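Local coordinates for periplasmic cell division protein (SufI) (Aquifex aeolicus, PDB 6SYY) that binds copper ions as a multicopper oxidase and probably couples substrate oxidation to the reduction of dioxygen, at residues E412-E415 with D416-N420. Residues are numbered along the deposited sequence; the frame is centred on the assembly and turned at random.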
ATOM      1  N   GLU A 412       7.770  17.830  15.729  1.00 33.81           N
ATOM      2  CA  GLU A 412       8.928  16.956  15.819  1.00 25.46           C
ATOM      3  C   GLU A 412       9.162  16.219  14.507  1.00 36.24           C
ATOM      4  O   GLU A 412       8.231  15.974  13.733  1.00 31.22           O
ATOM      5  CB  GLU A 412       8.756  15.939  16.950  1.00 27.58           C
ATOM      6  CG  GLU A 412       8.467  16.569  18.294  1.00 58.21           C
ATOM      7  CD  GLU A 412       8.789  15.645  19.449  1.00 46.16           C
ATOM      8  OE1 GLU A 412       8.355  14.475  19.407  1.00 36.07           O
ATOM      9  OE2 GLU A 412       9.478  16.086  20.394  1.00 61.65           O
ATOM     10  N   THR A 413      10.421  15.876  14.262  1.00 35.21           N
ATOM     11  CA  THR A 413      10.794  14.949  13.206  1.00 21.42           C
ATOM     12  C   THR A 413      11.478  13.742  13.832  1.00 30.58           C
ATOM     13  O   THR A 413      11.728  13.696  15.041  1.00 28.14           O
ATOM     14  CB  THR A 413      11.724  15.595  12.166  1.00 35.54           C
ATOM     15  OG1 THR A 413      13.035  15.760  12.725  1.00 33.79           O
ATOM     16  CG2 THR A 413      11.185  16.947  11.717  1.00 28.38           C
ATOM     17  N   TRP A 414      11.769  12.756  12.985  1.00 26.96           N
ATOM     18  CA  TRP A 414      12.483  11.569  13.442  1.00 23.85           C
ATOM     19  C   TRP A 414      13.796  11.951  14.114  1.00 27.25           C
ATOM     20  O   TRP A 414      14.163  11.385  15.150  1.00 26.40           O
ATOM     21  CB  TRP A 414      12.719  10.628  12.256  1.00 20.62           C
ATOM     22  CG  TRP A 414      13.234   9.262  12.620  1.00 27.74           C
ATOM     23  CD1 TRP A 414      14.474   8.756  12.353  1.00 24.10           C
ATOM     24  CD2 TRP A 414      12.518   8.224  13.304  1.00 30.04           C
ATOM     25  NE1 TRP A 414      14.575   7.471  12.831  1.00 28.20           N
ATOM     26  CE2 TRP A 414      13.389   7.122  13.421  1.00 33.26           C
ATOM     27  CE3 TRP A 414      11.226   8.121  13.833  1.00 37.47           C
ATOM     28  CZ2 TRP A 414      13.011   5.931  14.044  1.00 33.88           C
ATOM     29  CZ3 TRP A 414      10.852   6.938  14.456  1.00 28.05           C
ATOM     30  CH2 TRP A 414      11.741   5.859  14.555  1.00 28.87           C
ATOM     31  N   GLU A 415      14.494  12.942  13.561  1.00 31.09           N
ATOM     32  CA  GLU A 415      15.785  13.371  14.088  1.00 27.31           C
ATOM     33  C   GLU A 415      15.673  14.116  15.411  1.00 36.56           C
ATOM     34  O   GLU A 415      16.700  14.574  15.924  1.00 39.70           O
ATOM     35  CB  GLU A 415      16.497  14.251  13.056  1.00 37.98           C
ATOM     36  CG  GLU A 415      16.072  14.001  11.611  1.00 54.96           C
ATOM     37  CD  GLU A 415      16.367  12.587  11.138  1.00 91.21           C
ATOM     38  OE1 GLU A 415      17.319  11.969  11.661  1.00 73.47           O
ATOM     39  OE2 GLU A 415      15.643  12.093  10.247  1.00100.13           O
ATOM     40  N   ASP A 416      14.476  14.254  15.968  1.00 37.87           N
ATOM     41  CA  ASP A 416      14.264  14.952  17.238  1.00 32.30           C
ATOM     42  C   ASP A 416      14.164  13.972  18.401  1.00 35.85           C
ATOM     43  O   ASP A 416      13.221  14.009  19.189  1.00 52.91           O
ATOM     44  CB  ASP A 416      13.018  15.827  17.152  1.00 34.31           C
ATOM     45  CG  ASP A 416      13.216  17.041  16.267  1.00 28.24           C
ATOM     46  OD1 ASP A 416      14.158  17.821  16.520  1.00 39.07           O
ATOM     47  OD2 ASP A 416      12.436  17.213  15.311  1.00 36.71           O
ATOM     48  N   GLY A 417      15.140  13.073  18.518  1.00 34.05           N
ATOM     49  CA  GLY A 417      15.218  12.154  19.632  1.00 48.10           C
ATOM     50  C   GLY A 417      14.817  10.728  19.322  1.00 32.24           C
ATOM     51  O   GLY A 417      15.071   9.840  20.145  1.00 51.13           O
ATOM     52  N   TYR A 418      14.202  10.482  18.166  1.00 27.85           N
ATOM     53  CA  TYR A 418      13.748   9.142  17.814  1.00 30.65           C
ATOM     54  C   TYR A 418      14.813   8.309  17.109  1.00 33.58           C
ATOM     55  O   TYR A 418      14.781   7.077  17.197  1.00 30.31           O
ATOM     56  CB  TYR A 418      12.514   9.222  16.907  1.00 29.53           C
ATOM     57  CG  TYR A 418      11.321   9.924  17.513  1.00 29.91           C
ATOM     58  CD1 TYR A 418      11.135  11.294  17.351  1.00 26.23           C
ATOM     59  CD2 TYR A 418      10.371   9.217  18.236  1.00 32.29           C
ATOM     60  CE1 TYR A 418      10.042  11.934  17.904  1.00 35.66           C
ATOM     61  CE2 TYR A 418       9.275   9.848  18.792  1.00 27.69           C
ATOM     62  CZ  TYR A 418       9.115  11.204  18.623  1.00 29.53           C
ATOM     63  OH  TYR A 418       8.023  11.826  19.181  1.00 36.24           O
ATOM     64  N   ALA A 419      15.763   8.951  16.428  1.00 30.36           N
ATOM     65  CA  ALA A 419      16.568   8.245  15.436  1.00 29.81           C
ATOM     66  C   ALA A 419      17.543   7.264  16.076  1.00 29.57           C
ATOM     67  O   ALA A 419      17.764   6.171  15.543  1.00 46.61           O
ATOM     68  CB  ALA A 419      17.315   9.248  14.559  1.00 27.51           C
ATOM     69  N   ASN A 420      18.147   7.629  17.205  1.00 44.81           N
ATOM     70  CA  ASN A 420      19.216   6.833  17.812  1.00 45.49           C
ATOM     71  C   ASN A 420      18.941   6.643  19.298  1.00 43.36           C
ATOM     72  O   ASN A 420      19.597   7.253  20.151  1.00 41.70           O
ATOM     73  CB  ASN A 420      20.579   7.488  17.578  1.00 40.48           C
ATOM     74  CG  ASN A 420      20.600   8.949  17.991  1.00112.85           C
ATOM     75  OD1 ASN A 420      19.564   9.616  18.006  1.00131.14           O
ATOM     76  ND2 ASN A 420      21.781   9.451  18.337  1.00121.52           N
TER
HETATM   77  O   HOH W   1      16.730   5.462  13.068  1.00 31.98           O
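A chi1 of -170° swings the W414 indole clear of its own backbone N and alongside the chain that returns after the turn, and Y418, its CG anti to the carbonyl carbon, sends its ring back toward E412. Y418 CB sits over one face of the indole, 3.7 Å from the centroid of the six-membered ring, a CH-pi contact; the two rings are nearly parallel but slid apart and hardly overlap. A419 CB touches W414 CD1 at 3.6 Å, and a water bridges W414 NE1 to A419 O. In this loop between strands 407-409 and 432-433 of the multicopper oxidase fold, the W414 side chain also packs on M520 and N522 of strand 520-525, about 10 Å from a bound copper ion. A leucine in place of W414 would probably leave the bridging water without its N-H donor and Y418 CB without an aromatic face. D416 N to T413 O (3.0 Å) closes the type I turn T413-D416, and D416 OD2 helps to hold it, taking T413 N on its anti lone pair at 2.6 Å and T413 OG1 from above the carboxylate plane. Y418 OH donates to E412 OE1 at 2.7 Å while K428 pairs with OE2, so both carboxylate oxygens are satisfied.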